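Local coordinates for protein NtrC family transcriptional regulator (Clostridium acetobutylicum ATCC 824, PDB 2Q5C) that probably acts as a sigma-54-dependent transcriptional activator, this chain being its N-terminal PrpR-type domain, probably sensory, without the ATP-binding and DNA-binding parts, at residues Tyr88-Phe93 against Ile143-Ser148; Ala98-Lys103 against Thr132-Lys137; Leu17-Lys22 against Glu171-Ala176; Thr39-Ile44 against Gly59-Tyr64; Phe81-Ala86 against His104-Lys109. All coordinates share one frame; numbering follows the deposited sequence.

The chain folds into two alpha/beta halves, each built on a parallel four-stranded sheet of order 2-1-3-4. Contacts 3 and 4 belong to the half with strands 6-11, 30-35, 54-58 and 73-76, their centres about 18 Å apart; contacts 1, 2 and 5 belong to the other. Contacts 1 and 5 share helix 80-90, while contacts 1 and 2 use the neighbouring strands 145-148 and 96-102. Contact 3 opens first and closes last, because the C-terminal helix 170-187 returns to the first half; contact 4 is completed before the others open. One place where the halves meet is Asp63 of contact 4, hydrogen-bonded to Tyr102 and salt-bridged to Lys103 of contact 2.

Contact 1: Tyr88-Phe93 against Ile143-Ser148; sequences YNAKRF and IKIVVS
With CG1 lying anti to its carbonyl carbon (chi1 -54°), Ile145 extends CD1 to the CB of Phe93, 3.6 Å away, while its other branch, CG2, stands 4.0 Å from the CB of Ala90. Val147, two residues on, has CG2 anti to the carbonyl carbon, and that methyl meets Ala90 CB at 3.7 Å. The Ala90 methyl thus touches both inward-facing residues of the strand. This is helix-on-sheet packing in an alpha/beta fold: helix 80-90 and the residues that follow it lie against strand 145-148, an inner strand of its parallel sheet, and no hydrogen bond joins the two segments. The Phe93 ring leads away from the strand and stacks on Tyr162. Arg92 CG lies over the centre of one ring face, 4.0 Å above its plane. The guanidinium of Arg92 turns back on the backbone of Asn89: NH1 gives a hydrogen bond to Asn89 O (2.9 Å), from above the carbonyl plane, and also forms a salt bridge with Glu164.

Contact 2: Ala98-Lys103 against Thr132-Lys137; sequences ALIAYK and TTLISK
This is a small, purely apolar contact between a helix and a sheet: helix 131-140 rests on strand 96-102, an inner strand of the parallel sheet in the second alpha/beta half. Ile100 is the one strand residue that touches the helix segment, and its two branches serve different partners. Its CG2 methyl and CD2 of Leu134 meet tip to tip at 3.6 Å. The longer branch ends in CD1, which lies 3.8 Å from CD1 of Ile135, and there the two side chains cross at about a right angle. A CG1 placed anti to the carbonyl carbon (chi1 -61°) and an extended second torsion carry CD1 of Ile100 to that meeting. Ile135 is bent at its second torsion (chi2 -57°), and its terminal methyl approaches the strand although its CB does not point straight there. Val152 of helix 150-158 touches both isoleucines, and Phe125 of the neighbouring strand packs on Ile100, so the pair belongs to a wider apolar layer. With no hydrogen bond or salt bridge across the segments, methyl contacts alone join them here; the fit therefore depends on branch shape and the exclusion of water rather than on directional bonds.

Contact 3: Leu17-Lys22 against Glu171-Ala176; sequences LNLFPK and ESLRRA. With SO4 (sulfate ion), chain G.
A helix-helix interface on one face of the first parallel sheet brings Leu173 of helix 170-187 against Leu19 and Phe20 of helix 14-27. Leu173 divides its methyls between the two: CD2 lies 4.0 Å from CD2 of Leu19, and CD1 lies 4.1 Å from CD1 of Phe20. The leucines slide past each other in opposite directions, whereas Phe20 and Leu173 cross at about a right angle, the methyl meeting the ring obliquely. For Leu173, a CG anti to the backbone N (chi1 -177°) sends the branches toward helix 14-27. Beside this apolar seam, Arg174 NH1 gives a hydrogen bond of 2.9 Å to O2 of a sulfate ion, probably from the crystallisation liquor; the oxygen lies at the guanidinium edge, near its plane. NH1 also pairs with Glu26 and NE with Glu170, while Lys27 is a second donor to the sulfate. Leu16 and Leu23 of helix 14-27 extend the packing round Leu173, Phe20 leans on strands 6-11 and 30-35, and Leu173 reaches Ile76 of strand 73-76.

Contact 4: Thr39-Ile44 against Gly59-Tyr64; sequences TRASKI and GATSDY. With SO4 (sulfate ion), chain E.
The Tyr64 ring meets Thr39 obliquely, OG1 of Thr39 lying 3.4 Å from CE2 of the ring. At its edge, near the ring plane, stands O4 of a sulfate ion, probably from the crystallisation liquor; Tyr64 OH gives that oxygen a hydrogen bond of 2.6 Å and takes one from Glu128 N. Also in plane at the edge is Ala60 O of its own helix. CG anti to the carbonyl carbon (chi1 -82°) brings the ring across Thr39 at a slant. Helices 38-48 and 59-66 cross here at -47°, the axes of the two short segments approaching to 8.4 Å. Small residues line the crossing: Ala41 CB presses on Thr61 CG2 at 3.5 Å, tighter than usual, and Ser42 CB lies 3.7 Å from Tyr64 O. Ser42 OG turns back to Thr39 O, bonding on a lone pair at 2.7 Å, and Thr39 OG1 hydrogen-bonds to Glu128. The two six-residue segments thus meet by packing alone, but Thr61 OG1 accepts from Leu38 N, just before Thr39, a hydrogen bond linking the two helices.

Contact 5: Phe81-Ala86 against His104-Lys109; sequences FDTMRA and HSIVDK
Thr83 lays its CG2 methyl against CG1 of Val107, 3.5 Å away, the two side chains crossing at a slant. The same valine methyl also sits 4.0 Å from Thr83 CB, so the threonine meets it with both CB and CG2. Val107 holds CG1 between its backbone N and carbonyl carbon (chi1 56°), a setting that turns this branch to the helix while CG2 faces Met84. In one of the two conformers of that methionine, SD stands 4.3 Å from Val107 CG2, although its CB does not aim directly at the loop. On its hydroxyl side, Thr83 OG1 is 4.1 Å from CG2 of Ile106, a looser approach, and its hydrogen bond goes instead to Thr79 O in the preceding turn. The threonine therefore offers carbon to the loop and bonds its hydroxyl back to the backbone four residues earlier. Met84 continues to Ile112, Met115 and Leu116 of helix 109-116, and Ile106 touches Ala101 of strand 96-102. Asp108 is the N-cap of helix 109-116, its OD1 hydrogen-bonding to Glu111 N. Helix 80-90 thus packs on the loop joining strand 96-102 to helix 109-116, the connection that leads out of an inner strand at its C-terminal end, as in the beta-alpha-beta units of parallel alpha/beta domains.

Contact 1: Tyr88-Phe93 against Ile143-Ser148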
# COMPACT_ATOMS: atom_id res chain seq x y z
N TYR A 88 -1.32 16.93 0.44
CA TYR A 88 -1.86 18.00 1.25
C TYR A 88 -1.25 18.01 2.65
O TYR A 88 -0.85 19.07 3.15
CB TYR A 88 -3.39 17.85 1.28
CG TYR A 88 -4.07 18.71 2.27
CD1 TYR A 88 -4.20 20.07 2.04
CD2 TYR A 88 -4.59 18.18 3.44
CE1 TYR A 88 -4.82 20.90 2.96
CE2 TYR A 88 -5.25 19.00 4.37
CZ TYR A 88 -5.35 20.35 4.10
OH TYR A 88 -5.96 21.19 5.00
N ASN A 89 -1.14 16.86 3.29
CA ASN A 89 -0.55 16.78 4.62
C ASN A 89 0.94 17.09 4.59
O ASN A 89 1.44 17.76 5.51
CB ASN A 89 -0.73 15.38 5.18
CG ASN A 89 -2.13 15.11 5.66
OD1 ASN A 89 -2.82 16.00 6.14
ND2 ASN A 89 -2.53 13.85 5.58
N ALA A 90 1.63 16.65 3.55
CA ALA A 90 3.09 16.84 3.44
C ALA A 90 3.49 18.30 3.29
O ALA A 90 4.63 18.66 3.59
CB ALA A 90 3.65 16.01 2.29
N LYS A 91 2.55 19.13 2.87
CA LYS A 91 2.83 20.55 2.65
C LYS A 91 3.22 21.24 3.94
O LYS A 91 3.84 22.32 3.92
CB LYS A 91 1.62 21.26 2.06
CG LYS A 91 1.44 21.03 0.60
CD LYS A 91 0.21 21.78 0.04
CE LYS A 91 0.37 23.32 0.13
NZ LYS A 91 -0.91 23.98 -0.27
N ARG A 92 2.89 20.63 5.07
CA ARG A 92 3.31 21.29 6.32
C ARG A 92 4.82 21.34 6.44
O ARG A 92 5.35 22.16 7.21
CB ARG A 92 2.73 20.60 7.53
CG ARG A 92 3.30 19.26 7.84
CD ARG A 92 2.41 18.66 8.90
NE ARG A 92 2.91 17.43 9.50
CZ ARG A 92 2.80 16.22 8.95
NH1 ARG A 92 2.24 16.07 7.74
NH2 ARG A 92 3.28 15.16 9.60
N PHE A 93 5.51 20.45 5.73
CA PHE A 93 6.98 20.40 5.81
C PHE A 93 7.66 21.33 4.84
O PHE A 93 8.84 21.67 5.03
CB PHE A 93 7.52 18.99 5.58
CG PHE A 93 7.02 17.97 6.56
CD1 PHE A 93 7.33 18.05 7.91
CD2 PHE A 93 6.27 16.88 6.12
CE1 PHE A 93 6.87 17.08 8.81
CE2 PHE A 93 5.83 15.90 7.01
CZ PHE A 93 6.13 16.00 8.35
N ILE A 143 15.82 17.40 -2.31
CA ILE A 143 14.44 17.29 -1.84
C ILE A 143 14.45 16.68 -0.45
O ILE A 143 15.20 15.74 -0.19
CB ILE A 143 13.64 16.43 -2.83
CG1 ILE A 143 13.49 17.18 -4.15
CG2 ILE A 143 12.23 16.14 -2.28
CD1 ILE A 143 12.95 16.34 -5.30
N LYS A 144 13.64 17.25 0.44
CA LYS A 144 13.65 16.86 1.84
C LYS A 144 12.38 16.13 2.31
O LYS A 144 12.30 15.74 3.46
CB LYS A 144 13.88 18.09 2.72
CG LYS A 144 15.14 18.87 2.29
CD LYS A 144 15.52 19.92 3.29
CE LYS A 144 16.82 20.60 2.87
NZ LYS A 144 16.75 21.07 1.45
N ILE A 145 11.42 15.97 1.39
CA ILE A 145 10.09 15.45 1.75
C ILE A 145 9.72 14.38 0.73
O ILE A 145 9.78 14.62 -0.45
CB ILE A 145 9.04 16.55 1.70
CG1 ILE A 145 9.43 17.78 2.55
CG2 ILE A 145 7.67 16.02 2.18
CD1 ILE A 145 8.69 19.04 2.20
N VAL A 146 9.35 13.20 1.24
CA VAL A 146 8.97 12.08 0.37
C VAL A 146 7.53 11.64 0.70
O VAL A 146 7.20 11.41 1.87
CB VAL A 146 9.90 10.88 0.61
CG1 VAL A 146 9.40 9.63 -0.12
CG2 VAL A 146 11.30 11.22 0.15
N VAL A 147 6.71 11.50 -0.35
CA VAL A 147 5.30 11.02 -0.23
C VAL A 147 5.26 9.70 -0.98
O VAL A 147 5.57 9.65 -2.16
CB VAL A 147 4.35 12.00 -0.88
CG1 VAL A 147 2.90 11.50 -0.81
CG2 VAL A 147 4.45 13.34 -0.21
N SER A 148 4.93 8.62 -0.26
CA SER A 148 4.93 7.31 -0.88
C SER A 148 4.27 6.32 0.05
O SER A 148 3.69 6.68 1.08
CB SER A 148 6.39 6.85 -1.15
OG SER A 148 6.46 5.75 -2.07

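Contact 2: Ala98-Lys103 against Thr132-Lys137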
# COMPACT_ATOMS: atom_id res chain seq x y z
N ALA A 98 9.10 14.85 -3.21
CA ALA A 98 9.27 13.70 -4.10
C ALA A 98 8.06 12.81 -3.93
O ALA A 98 7.73 12.46 -2.80
CB ALA A 98 10.52 12.91 -3.77
N LEU A 99 7.41 12.46 -5.03
CA LEU A 99 6.31 11.50 -4.98
C LEU A 99 6.84 10.23 -5.60
O LEU A 99 7.24 10.22 -6.77
CB LEU A 99 5.15 12.05 -5.80
CG LEU A 99 3.91 11.16 -5.91
CD1 LEU A 99 3.29 10.92 -4.54
CD2 LEU A 99 2.95 11.89 -6.82
N ILE A 100 6.85 9.15 -4.81
CA ILE A 100 7.45 7.90 -5.26
C ILE A 100 6.35 6.87 -5.46
O ILE A 100 5.58 6.57 -4.53
CB ILE A 100 8.54 7.39 -4.29
CG1 ILE A 100 9.67 8.44 -4.20
CG2 ILE A 100 9.07 6.01 -4.74
CD1 ILE A 100 10.82 8.09 -3.31
N ALA A 101 6.24 6.36 -6.68
CA ALA A 101 5.19 5.39 -6.97
C ALA A 101 5.77 4.09 -7.50
O ALA A 101 6.84 4.08 -8.09
CB ALA A 101 4.22 5.94 -7.97
N TYR A 102 5.04 3.00 -7.27
CA TYR A 102 5.40 1.69 -7.80
C TYR A 102 4.94 1.55 -9.24
O TYR A 102 3.75 1.61 -9.51
CB TYR A 102 4.71 0.60 -6.97
CG TYR A 102 5.12 -0.82 -7.32
CD1 TYR A 102 6.43 -1.23 -7.19
CD2 TYR A 102 4.16 -1.77 -7.74
CE1 TYR A 102 6.83 -2.52 -7.47
CE2 TYR A 102 4.57 -3.09 -8.04
CZ TYR A 102 5.90 -3.44 -7.89
OH TYR A 102 6.39 -4.72 -8.13
N LYS A 103 5.91 1.35 -10.13
CA LYS A 103 5.70 1.09 -11.58
C LYS A 103 5.09 2.23 -12.40
O LYS A 103 5.66 2.62 -13.43
CB LYS A 103 5.00 -0.26 -11.84
CG LYS A 103 5.85 -1.43 -11.39
CD LYS A 103 5.27 -2.80 -11.75
CE LYS A 103 6.23 -3.91 -11.33
NZ LYS A 103 5.72 -5.31 -11.57
N THR A 132 16.35 1.82 -1.46
CA THR A 132 17.41 2.56 -0.77
C THR A 132 18.11 3.50 -1.74
O THR A 132 18.39 4.66 -1.41
CB THR A 132 18.42 1.64 -0.09
OG1 THR A 132 18.92 0.71 -1.06
CG2 THR A 132 17.75 0.87 1.05
N THR A 133 18.35 3.03 -2.96
CA THR A 133 19.03 3.85 -3.98
C THR A 133 18.16 5.03 -4.40
O THR A 133 18.63 6.15 -4.58
CB THR A 133 19.38 3.00 -5.23
OG1 THR A 133 20.23 1.94 -4.82
CG2 THR A 133 20.06 3.84 -6.32
N LEU A 134 16.87 4.77 -4.58
CA LEU A 134 15.96 5.82 -4.94
C LEU A 134 15.88 6.93 -3.90
O LEU A 134 15.80 8.11 -4.27
CB LEU A 134 14.59 5.19 -5.19
CG LEU A 134 13.65 6.10 -5.96
CD1 LEU A 134 14.29 6.51 -7.30
CD2 LEU A 134 12.34 5.35 -6.19
N ILE A 135 15.88 6.57 -2.62
CA ILE A 135 15.90 7.55 -1.52
C ILE A 135 17.19 8.38 -1.59
O ILE A 135 17.15 9.61 -1.48
CB ILE A 135 15.64 6.90 -0.13
CG1 ILE A 135 14.18 6.39 -0.06
CG2 ILE A 135 15.94 7.85 1.03
CD1 ILE A 135 13.12 7.47 -0.32
N SER A 136 18.32 7.72 -1.83
CA SER A 136 19.56 8.48 -2.05
C SER A 136 19.44 9.44 -3.21
O SER A 136 19.93 10.58 -3.13
CB SER A 136 20.73 7.53 -2.29
OG SER A 136 21.05 6.87 -1.08
N LYS A 137 18.81 9.02 -4.29
CA LYS A 137 18.61 9.91 -5.42
C LYS A 137 17.82 11.14 -5.00
O LYS A 137 18.14 12.25 -5.39
CB LYS A 137 17.91 9.19 -6.59
CG LYS A 137 17.99 9.97 -7.86
CD LYS A 137 17.36 9.22 -9.01
CE LYS A 137 17.54 9.99 -10.27
NZ LYS A 137 16.96 9.24 -11.43

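Contact 3: Leu17-Lys22 against Glu171-Ala176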
# COMPACT_ATOMS: atom_id res chain seq x y z
N LEU A 17 -5.45 -2.40 9.62
CA LEU A 17 -5.33 -3.62 10.40
C LEU A 17 -6.33 -3.66 11.53
O LEU A 17 -6.88 -4.71 11.82
CB LEU A 17 -3.90 -3.82 10.94
CG LEU A 17 -2.83 -4.04 9.85
CD1 LEU A 17 -1.41 -3.81 10.39
CD2 LEU A 17 -2.95 -5.44 9.23
N ASN A 18 -6.61 -2.52 12.16
CA ASN A 18 -7.60 -2.51 13.24
C ASN A 18 -9.05 -2.52 12.75
O ASN A 18 -9.95 -3.01 13.43
CB ASN A 18 -7.37 -1.34 14.19
CG ASN A 18 -6.03 -1.40 14.88
OD1 ASN A 18 -5.34 -0.38 15.01
ND2 ASN A 18 -5.65 -2.58 15.36
N LEU A 19 -9.28 -1.97 11.56
CA LEU A 19 -10.62 -2.00 10.98
C LEU A 19 -11.03 -3.41 10.49
O LEU A 19 -12.19 -3.81 10.57
CB LEU A 19 -10.68 -1.01 9.82
CG LEU A 19 -11.96 -0.96 8.99
CD1 LEU A 19 -13.18 -0.58 9.87
CD2 LEU A 19 -11.79 0.03 7.86
N PHE A 20 -10.05 -4.15 9.96
CA PHE A 20 -10.37 -5.38 9.26
C PHE A 20 -11.19 -6.39 10.10
O PHE A 20 -12.17 -6.94 9.61
CB PHE A 20 -9.05 -5.96 8.72
CG PHE A 20 -9.19 -7.18 7.82
CD1 PHE A 20 -9.75 -7.05 6.56
CD2 PHE A 20 -8.67 -8.42 8.20
CE1 PHE A 20 -9.85 -8.17 5.71
CE2 PHE A 20 -8.76 -9.53 7.33
CZ PHE A 20 -9.33 -9.38 6.11
N PRO A 21 -10.80 -6.65 11.37
CA PRO A 21 -11.63 -7.58 12.14
C PRO A 21 -13.05 -7.10 12.40
O PRO A 21 -13.94 -7.92 12.62
CB PRO A 21 -10.88 -7.72 13.49
CG PRO A 21 -9.58 -7.12 13.29
CD PRO A 21 -9.57 -6.25 12.08
N LYS A 22 -13.26 -5.78 12.40
CA LYS A 22 -14.61 -5.24 12.56
C LYS A 22 -15.43 -5.54 11.33
O LYS A 22 -16.60 -5.93 11.44
CB LYS A 22 -14.59 -3.74 12.84
CG LYS A 22 -13.79 -3.39 14.07
CD LYS A 22 -13.65 -1.88 14.19
CE LYS A 22 -12.64 -1.51 15.26
NZ LYS A 22 -12.52 -0.04 15.39
N GLU A 171 -13.55 2.69 2.61
CA GLU A 171 -14.26 2.29 1.42
C GLU A 171 -13.40 1.36 0.56
O GLU A 171 -13.89 0.36 0.03
CB GLU A 171 -14.75 3.51 0.66
CG GLU A 171 -15.60 3.18 -0.56
CD GLU A 171 -16.93 2.47 -0.25
OE1 GLU A 171 -17.44 2.51 0.91
OE2 GLU A 171 -17.47 1.86 -1.21
N SER A 172 -12.11 1.68 0.44
CA SER A 172 -11.19 0.84 -0.33
C SER A 172 -11.10 -0.58 0.26
O SER A 172 -11.07 -1.60 -0.46
CB SER A 172 -9.80 1.50 -0.35
OG SER A 172 -9.80 2.67 -1.16
N LEU A 173 -11.07 -0.68 1.58
CA LEU A 173 -10.98 -1.98 2.22
C LEU A 173 -12.29 -2.75 2.07
O LEU A 173 -12.24 -3.95 1.79
CB LEU A 173 -10.58 -1.84 3.69
CG LEU A 173 -10.39 -3.16 4.45
CD1 LEU A 173 -9.37 -4.08 3.75
CD2 LEU A 173 -9.94 -2.87 5.88
N ARG A 174 -13.43 -2.08 2.20
CA ARG A 174 -14.72 -2.76 1.93
C ARG A 174 -14.81 -3.30 0.53
O ARG A 174 -15.28 -4.44 0.32
CB ARG A 174 -15.89 -1.81 2.20
CG ARG A 174 -16.10 -1.52 3.68
CD ARG A 174 -17.30 -0.58 3.85
NE ARG A 174 -17.58 -0.39 5.27
CZ ARG A 174 -18.37 -1.20 5.97
NH1 ARG A 174 -18.96 -2.25 5.39
NH2 ARG A 174 -18.56 -0.97 7.25
N ARG A 175 -14.34 -2.51 -0.45
CA ARG A 175 -14.36 -2.98 -1.84
C ARG A 175 -13.48 -4.19 -2.04
O ARG A 175 -13.83 -5.12 -2.78
CB ARG A 175 -13.94 -1.86 -2.81
CG ARG A 175 -14.91 -0.68 -2.87
CD ARG A 175 -14.57 0.22 -4.05
NE ARG A 175 -13.41 1.08 -3.80
CZ ARG A 175 -13.49 2.37 -3.47
NH1 ARG A 175 -14.68 2.96 -3.35
NH2 ARG A 175 -12.38 3.08 -3.27
N ALA A 176 -12.31 -4.20 -1.40
CA ALA A 176 -11.40 -5.35 -1.53
C ALA A 176 -12.00 -6.60 -0.91
O ALA A 176 -11.84 -7.71 -1.43
CB ALA A 176 -10.03 -5.02 -0.92
S SO4 G . -20.05 -2.63 1.88
O1 SO4 G . -19.47 -2.08 0.65
O2 SO4 G . -19.02 -3.29 2.69
O3 SO4 G . -20.65 -1.53 2.62
O4 SO4 G . -21.06 -3.63 1.55

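Contact 4: Thr39-Ile44 against Gly59-Tyr64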
# COMPACT_ATOMS: atom_id res chain seq x y z
N THR A 39 8.83 -8.36 0.01
CA THR A 39 9.28 -9.77 0.06
C THR A 39 8.89 -10.47 1.36
O THR A 39 8.41 -11.61 1.35
CB THR A 39 10.80 -9.89 -0.21
OG1 THR A 39 11.05 -9.36 -1.52
CG2 THR A 39 11.27 -11.35 -0.13
N ARG A 40 9.05 -9.80 2.50
CA ARG A 40 8.67 -10.41 3.77
C ARG A 40 7.17 -10.75 3.80
O ARG A 40 6.79 -11.82 4.30
CB ARG A 40 9.04 -9.47 4.91
CG ARG A 40 8.64 -9.98 6.23
CD ARG A 40 9.40 -9.30 7.34
NE ARG A 40 8.90 -9.77 8.63
CZ ARG A 40 7.84 -9.26 9.26
NH1 ARG A 40 7.18 -8.24 8.71
NH2 ARG A 40 7.45 -9.76 10.42
N ALA A 41 6.33 -9.86 3.26
CA ALA A 41 4.90 -10.15 3.13
C ALA A 41 4.63 -11.36 2.27
O ALA A 41 3.75 -12.15 2.60
CB ALA A 41 4.14 -8.93 2.59
N SER A 42 5.41 -11.53 1.20
CA SER A 42 5.20 -12.70 0.32
C SER A 42 5.57 -14.00 1.04
O SER A 42 4.89 -15.01 0.85
CB SER A 42 5.98 -12.52 -1.00
OG SER A 42 7.35 -12.72 -0.84
N LYS A 43 6.57 -13.98 1.91
CA LYS A 43 6.91 -15.18 2.70
C LYS A 43 5.79 -15.54 3.68
O LYS A 43 5.40 -16.70 3.84
CB LYS A 43 8.24 -14.99 3.43
CG LYS A 43 8.60 -16.21 4.29
CD LYS A 43 9.98 -16.07 4.88
CE LYS A 43 10.34 -17.31 5.74
NZ LYS A 43 11.79 -17.23 6.18
N ILE A 44 5.23 -14.53 4.33
CA ILE A 44 4.11 -14.76 5.25
C ILE A 44 2.88 -15.25 4.48
O ILE A 44 2.21 -16.21 4.91
CB ILE A 44 3.81 -13.47 6.04
CG1 ILE A 44 4.93 -13.17 7.03
CG2 ILE A 44 2.46 -13.57 6.77
CD1 ILE A 44 4.93 -11.70 7.51
N GLY A 59 -0.98 -2.23 -3.13
CA GLY A 59 0.15 -1.70 -3.88
C GLY A 59 1.23 -2.71 -4.23
O GLY A 59 0.93 -3.83 -4.67
N ALA A 60 2.50 -2.34 -4.06
CA ALA A 60 3.60 -3.19 -4.44
C ALA A 60 3.56 -4.55 -3.73
O ALA A 60 3.88 -5.60 -4.33
CB ALA A 60 4.92 -2.49 -4.18
N THR A 61 3.17 -4.53 -2.46
CA THR A 61 3.07 -5.78 -1.71
C THR A 61 2.16 -6.77 -2.41
O THR A 61 2.47 -7.97 -2.48
CB THR A 61 2.63 -5.49 -0.28
OG1 THR A 61 3.68 -4.79 0.37
CG2 THR A 61 2.37 -6.79 0.50
N SER A 62 1.06 -6.28 -2.98
CA SER A 62 0.11 -7.17 -3.64
C SER A 62 0.73 -7.86 -4.86
O SER A 62 0.39 -9.01 -5.16
CB SER A 62 -1.20 -6.44 -3.95
OG SER A 62 -1.05 -5.51 -5.01
N ASP A 63 1.65 -7.17 -5.53
CA ASP A 63 2.37 -7.75 -6.67
C ASP A 63 3.30 -8.87 -6.20
O ASP A 63 3.34 -9.96 -6.81
CB ASP A 63 3.16 -6.63 -7.36
CG ASP A 63 3.71 -7.04 -8.70
OD1 ASP A 63 3.06 -7.83 -9.41
OD2 ASP A 63 4.80 -6.55 -9.04
N TYR A 64 4.03 -8.65 -5.12
CA TYR A 64 4.89 -9.68 -4.54
C TYR A 64 4.09 -10.90 -4.10
O TYR A 64 4.51 -12.04 -4.31
CB TYR A 64 5.69 -9.10 -3.36
CG TYR A 64 6.93 -8.34 -3.82
CD1 TYR A 64 6.85 -7.03 -4.26
CD2 TYR A 64 8.16 -8.98 -3.82
CE1 TYR A 64 8.00 -6.36 -4.73
CE2 TYR A 64 9.31 -8.33 -4.26
CZ TYR A 64 9.20 -7.01 -4.70
OH TYR A 64 10.34 -6.41 -5.16
S SO4 E . 13.41 -7.93 -5.39
O1 SO4 E . 14.46 -8.28 -6.34
O2 SO4 E . 13.44 -8.79 -4.21
O3 SO4 E . 13.67 -6.55 -4.98
O4 SO4 E . 12.12 -8.07 -6.05

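Contact 5: Phe81-Ala86 against His104-Lys109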
# COMPACT_ATOMS: atom_id res chain seq x y z
N PHE A 81 -7.34 10.18 -4.72
CA PHE A 81 -7.66 11.01 -3.55
C PHE A 81 -6.76 10.62 -2.35
O PHE A 81 -6.37 11.50 -1.56
CB PHE A 81 -9.14 10.85 -3.17
CG PHE A 81 -9.61 11.86 -2.17
CD1 PHE A 81 -9.70 13.19 -2.51
CD2 PHE A 81 -10.01 11.46 -0.91
CE1 PHE A 81 -10.15 14.14 -1.59
CE2 PHE A 81 -10.48 12.40 0.02
CZ PHE A 81 -10.55 13.73 -0.33
N ASP A 82 -6.42 9.35 -2.21
CA ASP A 82 -5.45 8.93 -1.17
C ASP A 82 -4.15 9.71 -1.38
O ASP A 82 -3.52 10.19 -0.41
CB ASP A 82 -5.09 7.44 -1.30
CG ASP A 82 -6.22 6.47 -0.95
OD1 ASP A 82 -7.04 6.79 -0.08
OD2 ASP A 82 -6.17 5.35 -1.55
N THR A 83 -3.71 9.81 -2.63
CA THR A 83 -2.45 10.53 -2.94
C THR A 83 -2.59 12.03 -2.62
O THR A 83 -1.70 12.61 -2.01
CB THR A 83 -2.09 10.31 -4.39
OG1 THR A 83 -1.87 8.90 -4.59
CG2 THR A 83 -0.75 11.01 -4.70
N MET A 84 -3.69 12.64 -3.02
CA MET A 84 -3.88 14.05 -2.74
C MET A 84 -3.88 14.30 -1.25
O MET A 84 -3.23 15.24 -0.81
CB MET A 84 -5.17 14.56 -3.39
CG MET A 84 -5.18 14.41 -4.89
SD MET A 84 -3.79 15.24 -5.72
CE MET A 84 -4.35 16.96 -5.70
N ARG A 85 -4.59 13.47 -0.47
CA ARG A 85 -4.59 13.65 1.00
C ARG A 85 -3.15 13.67 1.54
O ARG A 85 -2.81 14.51 2.39
CB ARG A 85 -5.30 12.48 1.69
CG ARG A 85 -6.81 12.49 1.65
CD ARG A 85 -7.32 11.17 2.20
NE ARG A 85 -8.70 11.27 2.68
CZ ARG A 85 -9.46 10.22 2.97
NH1 ARG A 85 -9.01 9.00 2.85
NH2 ARG A 85 -10.72 10.42 3.38
N ALA A 86 -2.30 12.78 1.03
CA ALA A 86 -0.94 12.71 1.52
C ALA A 86 -0.14 13.94 1.12
O ALA A 86 0.61 14.48 1.95
CB ALA A 86 -0.25 11.44 1.06
N HIS A 104 3.96 2.76 -11.94
CA HIS A 104 3.19 3.74 -12.71
C HIS A 104 2.62 4.83 -11.79
O HIS A 104 2.28 4.57 -10.62
CB HIS A 104 2.05 3.05 -13.48
CG HIS A 104 2.50 1.96 -14.42
ND1 HIS A 104 3.28 2.21 -15.53
CD2 HIS A 104 2.27 0.63 -14.42
CE1 HIS A 104 3.52 1.08 -16.17
NE2 HIS A 104 2.92 0.10 -15.51
N SER A 105 2.48 6.04 -12.32
CA SER A 105 1.79 7.12 -11.63
C SER A 105 0.35 6.75 -11.31
O SER A 105 -0.31 6.08 -12.11
CB SER A 105 1.77 8.37 -12.51
OG SER A 105 3.07 8.66 -12.99
N ILE A 106 -0.13 7.19 -10.15
CA ILE A 106 -1.55 7.07 -9.80
C ILE A 106 -2.32 8.34 -10.21
O ILE A 106 -3.42 8.29 -10.78
CB ILE A 106 -1.73 6.80 -8.28
CG1 ILE A 106 -1.18 5.42 -7.90
CG2 ILE A 106 -3.18 6.88 -7.87
CD1 ILE A 106 0.24 5.42 -7.36
N VAL A 107 -1.74 9.48 -9.87
CA VAL A 107 -2.32 10.77 -10.22
C VAL A 107 -1.29 11.47 -11.11
O VAL A 107 -0.09 11.25 -10.97
CB VAL A 107 -2.69 11.58 -8.93
CG1 VAL A 107 -1.50 11.75 -8.05
CG2 VAL A 107 -3.32 12.91 -9.28
N ASP A 108 -1.76 12.28 -12.06
CA ASP A 108 -0.84 13.09 -12.85
C ASP A 108 -0.15 14.13 -11.94
O ASP A 108 -0.83 14.92 -11.26
CB ASP A 108 -1.62 13.73 -13.99
CG ASP A 108 -0.76 14.53 -14.91
OD1 ASP A 108 -0.30 15.61 -14.50
OD2 ASP A 108 -0.54 14.08 -16.06
N LYS A 109 1.18 14.07 -11.93
CA LYS A 109 2.02 14.91 -11.08
C LYS A 109 1.71 16.38 -11.30
O LYS A 109 1.54 17.15 -10.34
CB LYS A 109 3.50 14.60 -11.35
CG LYS A 109 4.46 15.71 -10.99
CD LYS A 109 5.83 15.38 -11.55
CE LYS A 109 6.31 16.49 -12.45
NZ LYS A 109 6.16 17.85 -11.85